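Local coordinates for A rubisco-like protein (Burkholderia fungorum, PDB 3NWR), which is a rubisco-like protein of the RuBisCO large-chain family, probably a lyase, whose exact reaction remains uncertain, at residues Arg56-Leu62 / Ser97-Asn102; Phe378-Ile384 / Ser397-Trp402. All blocks are in the same frame, centred on the assembly; numbering follows the deposited sequence. Where two conformers were deposited one is given.

The two contacts illustrate how chemistry follows place in a fold. Contact 1 is partly buried and lies at an end of the antiparallel sheet of the N-terminal domain, near the second subunit; backbone hydrogen bonds and one hydrogen bond from a side-chain amide hold it together. In contact 2, all the residues that touch are buried in the catalytic barrel, where a strand meets a helix. No hydrogen bond joins its segments directly, and aromatic and aliphatic packing with one bridging water does the work. The contacts share no strand or helix, sit on opposite sides of the chain's centre, and are about 34 Å apart at their nearest atoms.

Contact 1 (Arg56-Leu62 / Ser97-Asn102); sequences RSRASVL and SFPLAN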
ATOM      1  N   ARG A  56       0.509 -10.586  28.505  1.00 33.24           N
ATOM      2  CA  ARG A  56      -0.643 -10.699  27.620  1.00 31.25           C
ATOM      3  C   ARG A  56      -0.434  -9.936  26.313  1.00 27.47           C
ATOM      4  O   ARG A  56      -1.226 -10.071  25.379  1.00 27.21           O
ATOM      5  CB  ARG A  56      -1.889 -10.152  28.318  1.00 30.07           C
ATOM      6  CG  ARG A  56      -1.840  -8.643  28.555  1.00 31.71           C
ATOM      7  CD  ARG A  56      -3.010  -8.152  29.394  1.00 37.07           C
ATOM      8  NE  ARG A  56      -2.889  -6.732  29.712  1.00 37.82           N
ATOM      9  CZ  ARG A  56      -3.484  -6.143  30.746  1.00 46.70           C
ATOM     10  NH1 ARG A  56      -4.247  -6.854  31.567  1.00 50.02           N
ATOM     11  NH2 ARG A  56      -3.314  -4.841  30.966  1.00 41.44           N
ATOM     12  N   SER A  57       0.625  -9.132  26.253  1.00 26.79           N
ATOM     13  CA  SER A  57       0.751  -8.158  25.170  1.00 22.00           C
ATOM     14  C   SER A  57       2.124  -8.036  24.522  1.00 21.35           C
ATOM     15  O   SER A  57       2.256  -7.392  23.487  1.00 23.01           O
ATOM     16  CB  SER A  57       0.325  -6.776  25.661  1.00 21.67           C
ATOM     17  OG  SER A  57       1.243  -6.275  26.624  1.00 22.62           O
ATOM     18  N   ARG A  58       3.155  -8.619  25.119  1.00 19.16           N
ATOM     19  CA  ARG A  58       4.492  -8.456  24.559  1.00 17.61           C
ATOM     20  C   ARG A  58       4.796  -9.555  23.539  1.00 18.88           C
ATOM     21  O   ARG A  58       4.720 -10.748  23.856  1.00 20.79           O
ATOM     22  CB  ARG A  58       5.543  -8.418  25.682  1.00 19.38           C
ATOM     23  CG  ARG A  58       7.000  -8.308  25.230  1.00 22.22           C
ATOM     24  CD  ARG A  58       7.236  -7.069  24.378  1.00 20.89           C
ATOM     25  NE  ARG A  58       8.585  -6.522  24.538  1.00 20.50           N
ATOM     26  CZ  ARG A  58       9.681  -7.019  23.971  1.00 20.50           C
ATOM     27  NH1 ARG A  58       9.611  -8.095  23.191  1.00 20.84           N
ATOM     28  NH2 ARG A  58      10.854  -6.435  24.184  1.00 23.87           N
ATOM     29  N   ALA A  59       5.094  -9.152  22.305  1.00 19.37           N
ATOM     30  CA  ALA A  59       5.526 -10.102  21.278  1.00 18.09           C
ATOM     31  C   ALA A  59       6.902 -10.652  21.643  1.00 18.29           C
ATOM     32  O   ALA A  59       7.658 -10.015  22.374  1.00 19.71           O
ATOM     33  CB  ALA A  59       5.568  -9.431  19.909  1.00 17.99           C
ATOM     34  N   SER A  60       7.233 -11.832  21.138  0.59 18.80           N
ATOM     35  CA  SER A  60       8.529 -12.421  21.451  0.59 20.21           C
ATOM     36  C   SER A  60       9.237 -12.951  20.217  0.59 18.78           C
ATOM     37  O   SER A  60       8.612 -13.220  19.188  0.59 18.73           O
ATOM     38  CB  SER A  60       8.377 -13.539  22.481  0.59 21.64           C
ATOM     39  OG  SER A  60       7.519 -14.546  21.991  0.59 20.78           O
ATOM     40  N   VAL A  61      10.550 -13.093  20.335  1.00 18.38           N
ATOM     41  CA  VAL A  61      11.370 -13.635  19.266  1.00 19.54           C
ATOM     42  C   VAL A  61      11.495 -15.139  19.476  1.00 20.75           C
ATOM     43  O   VAL A  61      12.027 -15.584  20.496  1.00 24.55           O
ATOM     44  CB  VAL A  61      12.762 -12.995  19.265  1.00 20.24           C
ATOM     45  CG1 VAL A  61      13.597 -13.558  18.133  1.00 21.28           C
ATOM     46  CG2 VAL A  61      12.648 -11.475  19.153  1.00 22.75           C
ATOM     47  N   LEU A  62      10.984 -15.918  18.529  1.00 16.56           N
ATOM     48  CA  LEU A  62      10.966 -17.376  18.667  1.00 19.22           C
ATOM     49  C   LEU A  62      12.175 -18.019  18.005  1.00 19.47           C
ATOM     50  O   LEU A  62      12.613 -19.094  18.416  1.00 20.15           O
ATOM     51  CB  LEU A  62       9.696 -17.977  18.055  1.00 19.77           C
ATOM     52  CG  LEU A  62       8.356 -17.675  18.725  1.00 26.84           C
ATOM     53  CD1 LEU A  62       7.245 -18.471  18.047  1.00 23.68           C
ATOM     54  CD2 LEU A  62       8.413 -17.971  20.220  1.00 31.67           C
ATOM     55  N   SER A  97       6.564 -13.910  17.435  1.00 16.16           N
ATOM     56  CA  SER A  97       5.266 -14.409  17.871  1.00 16.32           C
ATOM     57  C   SER A  97       4.463 -13.254  18.453  1.00 16.13           C
ATOM     58  O   SER A  97       4.929 -12.574  19.365  1.00 17.03           O
ATOM     59  CB  SER A  97       5.450 -15.499  18.932  1.00 17.87           C
ATOM     60  OG  SER A  97       4.202 -16.004  19.380  1.00 21.42           O
ATOM     61  N   PHE A  98       3.268 -13.024  17.911  1.00 15.91           N
ATOM     62  CA  PHE A  98       2.410 -11.915  18.328  1.00 17.47           C
ATOM     63  C   PHE A  98       1.155 -12.423  19.023  1.00 17.08           C
ATOM     64  O   PHE A  98       0.487 -13.312  18.502  1.00 17.41           O
ATOM     65  CB  PHE A  98       1.962 -11.110  17.105  1.00 18.76           C
ATOM     66  CG  PHE A  98       3.025 -10.207  16.538  1.00 16.31           C
ATOM     67  CD1 PHE A  98       3.816 -10.618  15.475  1.00 17.96           C
ATOM     68  CD2 PHE A  98       3.209  -8.933  17.058  1.00 18.16           C
ATOM     69  CE1 PHE A  98       4.785  -9.772  14.951  1.00 16.74           C
ATOM     70  CE2 PHE A  98       4.185  -8.085  16.539  1.00 18.41           C
ATOM     71  CZ  PHE A  98       4.970  -8.506  15.494  1.00 16.11           C
ATOM     72  N   PRO A  99       0.812 -11.848  20.187  1.00 17.72           N
ATOM     73  CA  PRO A  99      -0.449 -12.223  20.838  1.00 17.04           C
ATOM     74  C   PRO A  99      -1.659 -11.680  20.080  1.00 16.74           C
ATOM     75  O   PRO A  99      -1.753 -10.474  19.835  1.00 17.68           O
ATOM     76  CB  PRO A  99      -0.358 -11.553  22.220  1.00 20.61           C
ATOM     77  CG  PRO A  99       1.057 -11.124  22.377  1.00 23.82           C
ATOM     78  CD  PRO A  99       1.588 -10.892  20.992  1.00 19.96           C
ATOM     79  N   LEU A 100      -2.584 -12.564  19.725  1.00 17.58           N
ATOM     80  CA  LEU A 100      -3.762 -12.166  18.957  1.00 14.71           C
ATOM     81  C   LEU A 100      -4.618 -11.141  19.686  1.00 15.74           C
ATOM     82  O   LEU A 100      -5.279 -10.308  19.064  1.00 16.46           O
ATOM     83  CB  LEU A 100      -4.606 -13.389  18.608  1.00 16.79           C
ATOM     84  CG  LEU A 100      -3.896 -14.420  17.740  1.00 17.52           C
ATOM     85  CD1 LEU A 100      -4.820 -15.593  17.397  1.00 19.52           C
ATOM     86  CD2 LEU A 100      -3.357 -13.776  16.463  1.00 20.14           C
ATOM     87  N   ALA A 101      -4.613 -11.195  21.012  1.00 15.84           N
ATOM     88  CA  ALA A 101      -5.407 -10.256  21.795  1.00 17.18           C
ATOM     89  C   ALA A 101      -5.003  -8.794  21.540  1.00 17.07           C
ATOM     90  O   ALA A 101      -5.801  -7.884  21.749  1.00 17.75           O
ATOM     91  CB  ALA A 101      -5.301 -10.592  23.284  1.00 20.77           C
ATOM     92  N   ASN A 102      -3.772  -8.572  21.085  1.00 15.37           N
ATOM     93  CA  ASN A 102      -3.330  -7.218  20.745  1.00 15.64           C
ATOM     94  C   ASN A 102      -4.068  -6.663  19.531  1.00 14.01           C
ATOM     95  O   ASN A 102      -4.191  -5.440  19.379  1.00 15.36           O
ATOM     96  CB  ASN A 102      -1.831  -7.190  20.425  1.00 14.43           C
ATOM     97  CG  ASN A 102      -0.957  -7.332  21.651  1.00 20.55           C
ATOM     98  OD1 ASN A 102      -1.445  -7.547  22.755  1.00 20.90           O
ATOM     99  ND2 ASN A 102       0.353  -7.208  21.456  1.00 18.90           N
TER
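The carboxamide of Asn102 meets Ser57 with its edge: ND2 gives a hydrogen bond to Ser57 O (2.8 Å) that is nearly straight at 174° and lies in the amide plane, although it reaches the acceptor 27° out of that carbonyl's own plane. This one bond fixes the amide, while its other corner, OD1, only rests against Ser57 CA and CB, at 3.5 Å from CB. Ser57 OG turns to Ser40 instead. The second flat group, the Phe98 ring, takes the methyl of Ala59 obliquely, CB to CD2 3.7 Å, while Thr113 and Val114 of helix 107-114 also touch it. Between these groups the Pro99 ring fills the bend of 56-59, its CG 3.9 Å from Ser57 C.

Farther along, the chains join as strands. Ser60 and Ser97 form an antiparallel hydrogen-bonded pair, N of Ser60 to O of Ser97 at 3.0 Å and N of Ser97 to O of Ser60 at 2.8 Å. Leu62 lays CD1 on Ser97 CB (3.6 Å).

Asn102 and Ala101 also pack on His205 of the second subunit, which places this end of the sheet near the dimer interface. Strands 60-70 and 89-99 make the outer β2-β3 pairing of an antiparallel sheet of order 2-3-1-4 which, with its helices, fits the ferredoxin-like (βαββαβ, with a short extra helix 78-82) N-terminal domain of the RuBisCO family.

Contact 2 (Phe378-Ile384 / Ser397-Trp402); sequences FMSGGGI and SVRQAW. With SO4 (sulfate ion), chain C; SO4 (sulfate ion), chain B.
Phe378 and Trp402 make the tight heart of this contact, a T-shaped stack in which the indole presents its edge to the phenyl face. The planes stand at 85° and the ring centroids are 5.0 Å apart. Trp402 NE1 sits above one face of the phenyl ring, offset toward its rim, at 3.7 Å from Phe378 CD2, and on the benzo side CZ2 lies 3.8 Å from Phe378 CD1. The buried NE1 has no hydrogen-bond acceptor in the model; its nearness to the ring face may give partial compensation. Phe378 reaches the helix because its CG is anti to the backbone N (chi1 -167°). Val398 divides its branches between two neighbours: CG1 touches the phenyl obliquely at 3.9 Å from Phe378 CD2, whereas CG2 meets Ile384 CG1 at 4.1 Å, the two side chains crossing at about a right angle.

Packing slackens toward Gly383 and Ser397. Here a water spans the gap, donating to Gly383 O (2.9 Å) and to Ser397 OG, which in turn bonds Gly394 O. At two separate edges of the contact the segments bind sulfate ions, probably taken up from the crystallisation liquor. The backbone N of Gly382, just after the N-cap Gly381, bonds O1 of one sulfate at 3.0 Å; Lys324 and Gly358 hold the same ion, consistent with a phosphate site as in RuBisCO. Arg399 grips the other sulfate with the guanidinium edge, NH1 to O4 at 2.9 Å and NH2 to O1, and Arg161 joins it there.

Within the TIM barrel, helix 391-407 thus packs outside strand 377-379, with Ile164 of the adjacent parallel strand 163-165 against Val398, Ile384 and Trp402, and helix 364-371 against both aromatic rings.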
ATOM      1  N   PHE A 378      -5.363 -18.650 -16.944  1.00 12.66           N
ATOM      2  CA  PHE A 378      -4.233 -18.449 -17.848  1.00 10.27           C
ATOM      3  C   PHE A 378      -4.508 -17.267 -18.766  1.00 12.70           C
ATOM      4  O   PHE A 378      -5.299 -17.375 -19.718  1.00 13.86           O
ATOM      5  CB  PHE A 378      -4.040 -19.734 -18.666  1.00 12.77           C
ATOM      6  CG  PHE A 378      -2.732 -19.808 -19.424  1.00 12.45           C
ATOM      7  CD1 PHE A 378      -1.544 -20.039 -18.757  1.00 13.61           C
ATOM      8  CD2 PHE A 378      -2.708 -19.681 -20.809  1.00 13.62           C
ATOM      9  CE1 PHE A 378      -0.340 -20.129 -19.457  1.00 13.81           C
ATOM     10  CE2 PHE A 378      -1.509 -19.781 -21.521  1.00 14.23           C
ATOM     11  CZ  PHE A 378      -0.324 -19.993 -20.834  1.00 13.97           C
ATOM     12  N   MET A 379      -3.868 -16.139 -18.473  1.00 13.14           N
ATOM     13  CA  MET A 379      -4.093 -14.904 -19.219  1.00 12.28           C
ATOM     14  C   MET A 379      -3.095 -14.789 -20.345  1.00 14.71           C
ATOM     15  O   MET A 379      -1.883 -14.736 -20.104  1.00 15.81           O
ATOM     16  CB  MET A 379      -3.938 -13.683 -18.305  1.00 14.49           C
ATOM     17  CG  MET A 379      -4.803 -13.710 -17.051  1.00 13.29           C
ATOM     18  SD  MET A 379      -6.559 -13.632 -17.412  1.00 14.90           S
ATOM     19  CE  MET A 379      -6.633 -12.188 -18.450  1.00 15.85           C
ATOM     20  N   SER A 380      -3.606 -14.721 -21.568  1.00 13.94           N
ATOM     21  CA  SER A 380      -2.766 -14.597 -22.749  1.00 15.18           C
ATOM     22  C   SER A 380      -3.201 -13.379 -23.561  1.00 18.10           C
ATOM     23  O   SER A 380      -4.391 -13.191 -23.826  1.00 17.90           O
ATOM     24  CB  SER A 380      -2.857 -15.881 -23.580  1.00 16.72           C
ATOM     25  OG  SER A 380      -2.009 -15.829 -24.719  1.00 16.79           O
ATOM     26  N   GLY A 381      -2.238 -12.543 -23.930  1.00 17.53           N
ATOM     27  CA  GLY A 381      -2.505 -11.375 -24.755  1.00 18.84           C
ATOM     28  C   GLY A 381      -2.128 -11.650 -26.191  1.00 19.59           C
ATOM     29  O   GLY A 381      -2.895 -12.257 -26.929  1.00 19.24           O
ATOM     30  N   GLY A 382      -0.927 -11.230 -26.584  1.00 18.98           N
ATOM     31  CA  GLY A 382      -0.453 -11.497 -27.928  1.00 20.86           C
ATOM     32  C   GLY A 382      -0.404 -12.982 -28.255  1.00 18.88           C
ATOM     33  O   GLY A 382      -0.557 -13.370 -29.410  1.00 20.36           O
ATOM     34  N   GLY A 383      -0.179 -13.820 -27.245  1.00 18.82           N
ATOM     35  CA  GLY A 383      -0.133 -15.259 -27.457  1.00 17.16           C
ATOM     36  C   GLY A 383      -1.403 -15.804 -28.091  1.00 17.82           C
ATOM     37  O   GLY A 383      -1.396 -16.872 -28.719  1.00 17.05           O
ATOM     38  N   ILE A 384      -2.496 -15.070 -27.910  1.00 16.74           N
ATOM     39  CA  ILE A 384      -3.772 -15.384 -28.541  1.00 19.30           C
ATOM     40  C   ILE A 384      -4.050 -14.428 -29.697  1.00 18.75           C
ATOM     41  O   ILE A 384      -4.304 -14.854 -30.828  1.00 19.94           O
ATOM     42  CB  ILE A 384      -4.919 -15.274 -27.524  1.00 23.53           C
ATOM     43  CG1 ILE A 384      -4.998 -16.543 -26.675  1.00 22.85           C
ATOM     44  CG2 ILE A 384      -6.249 -15.033 -28.233  1.00 26.62           C
ATOM     45  CD1 ILE A 384      -5.913 -16.385 -25.450  1.00 26.80           C
ATOM     46  N   SER A 397      -4.814 -22.607 -30.239  1.00 15.30           N
ATOM     47  CA  SER A 397      -3.438 -23.038 -29.992  1.00 14.10           C
ATOM     48  C   SER A 397      -3.188 -23.221 -28.494  1.00 15.19           C
ATOM     49  O   SER A 397      -2.517 -24.164 -28.069  1.00 15.00           O
ATOM     50  CB  SER A 397      -2.422 -22.065 -30.607  1.00 15.38           C
ATOM     51  OG  SER A 397      -2.301 -20.856 -29.876  1.00 16.16           O
ATOM     52  N   VAL A 398      -3.742 -22.329 -27.684  1.00 14.60           N
ATOM     53  CA  VAL A 398      -3.563 -22.429 -26.243  1.00 13.82           C
ATOM     54  C   VAL A 398      -4.339 -23.618 -25.675  1.00 13.40           C
ATOM     55  O   VAL A 398      -3.821 -24.364 -24.836  1.00 14.03           O
ATOM     56  CB  VAL A 398      -3.976 -21.110 -25.558  1.00 13.31           C
ATOM     57  CG1 VAL A 398      -4.075 -21.280 -24.047  1.00 15.49           C
ATOM     58  CG2 VAL A 398      -2.976 -20.003 -25.922  1.00 15.53           C
ATOM     59  N   ARG A 399      -5.574 -23.810 -26.148  1.00 14.04           N
ATOM     60  CA  ARG A 399      -6.380 -24.953 -25.722  1.00 14.72           C
ATOM     61  C   ARG A 399      -5.718 -26.282 -26.119  1.00 14.36           C
ATOM     62  O   ARG A 399      -5.745 -27.248 -25.361  1.00 15.06           O
ATOM     63  CB  ARG A 399      -7.791 -24.862 -26.304  1.00 14.45           C
ATOM     64  CG  ARG A 399      -8.647 -23.756 -25.687  1.00 16.79           C
ATOM     65  CD  ARG A 399      -9.123 -24.159 -24.288  1.00 17.37           C
ATOM     66  NE  ARG A 399     -10.023 -25.300 -24.368  1.00 18.86           N
ATOM     67  CZ  ARG A 399     -11.322 -25.211 -24.638  1.00 19.94           C
ATOM     68  NH1 ARG A 399     -11.881 -24.019 -24.824  1.00 19.99           N
ATOM     69  NH2 ARG A 399     -12.063 -26.314 -24.714  1.00 21.58           N
ATOM     70  N   GLN A 400      -5.128 -26.312 -27.308  1.00 13.56           N
ATOM     71  CA  GLN A 400      -4.408 -27.506 -27.768  1.00 15.41           C
ATOM     72  C   GLN A 400      -3.173 -27.783 -26.912  1.00 14.00           C
ATOM     73  O   GLN A 400      -2.876 -28.936 -26.585  1.00 14.69           O
ATOM     74  CB  GLN A 400      -4.022 -27.358 -29.238  1.00 14.71           C
ATOM     75  CG  GLN A 400      -5.195 -27.560 -30.185  1.00 15.09           C
ATOM     76  CD  GLN A 400      -4.881 -27.145 -31.608  1.00 15.22           C
ATOM     77  OE1 GLN A 400      -3.860 -26.509 -31.873  1.00 16.23           O
ATOM     78  NE2 GLN A 400      -5.774 -27.492 -32.536  1.00 17.07           N
ATOM     79  N   ALA A 401      -2.460 -26.726 -26.525  1.00 13.55           N
ATOM     80  CA  ALA A 401      -1.330 -26.885 -25.614  1.00 13.19           C
ATOM     81  C   ALA A 401      -1.783 -27.494 -24.285  1.00 13.71           C
ATOM     82  O   ALA A 401      -1.142 -28.397 -23.753  1.00 13.87           O
ATOM     83  CB  ALA A 401      -0.630 -25.549 -25.382  1.00 14.01           C
ATOM     84  N   TRP A 402      -2.888 -26.987 -23.737  1.00 13.43           N
ATOM     85  CA  TRP A 402      -3.413 -27.549 -22.498  1.00 13.33           C
ATOM     86  C   TRP A 402      -3.839 -29.012 -22.650  1.00 12.89           C
ATOM     87  O   TRP A 402      -3.541 -29.835 -21.783  1.00 14.99           O
ATOM     88  CB  TRP A 402      -4.541 -26.672 -21.929  1.00 14.29           C
ATOM     89  CG  TRP A 402      -3.961 -25.479 -21.235  1.00 13.88           C
ATOM     90  CD1 TRP A 402      -3.985 -24.181 -21.657  1.00 13.93           C
ATOM     91  CD2 TRP A 402      -3.214 -25.490 -20.013  1.00 12.50           C
ATOM     92  NE1 TRP A 402      -3.309 -23.379 -20.763  1.00 12.56           N
ATOM     93  CE2 TRP A 402      -2.830 -24.156 -19.743  1.00 12.75           C
ATOM     94  CE3 TRP A 402      -2.847 -26.495 -19.109  1.00 13.49           C
ATOM     95  CZ2 TRP A 402      -2.083 -23.807 -18.623  1.00 14.10           C
ATOM     96  CZ3 TRP A 402      -2.099 -26.146 -17.993  1.00 13.14           C
ATOM     97  CH2 TRP A 402      -1.737 -24.806 -17.752  1.00 13.88           C
TER
HETATM   98  S   SO4 C 434     -15.562 -24.819 -24.352  0.79 25.67           S
HETATM   99  O1  SO4 C 434     -15.060 -25.863 -25.236  0.70 30.27           O
HETATM  100  O2  SO4 C 434     -15.471 -25.282 -22.969  0.88 26.71           O
HETATM  101  O3  SO4 C 434     -16.954 -24.526 -24.689  0.74 29.00           O
HETATM  102  O4  SO4 C 434     -14.747 -23.622 -24.524  0.71 25.64           O
HETATM  103  S   SO4 B 433       2.039 -10.162 -23.871  0.81 28.44           S
HETATM  104  O1  SO4 B 433       0.685  -9.936 -24.374  1.00 25.06           O
HETATM  105  O2  SO4 B 433       2.512 -11.482 -24.273  0.74 24.41           O
HETATM  106  O3  SO4 B 433       2.032 -10.070 -22.415  0.85 25.39           O
HETATM  107  O4  SO4 B 433       2.931  -9.138 -24.403  0.51 29.98           O
HETATM  108  O   HOH W   1      -0.207 -19.479 -28.375  1.00 16.57           O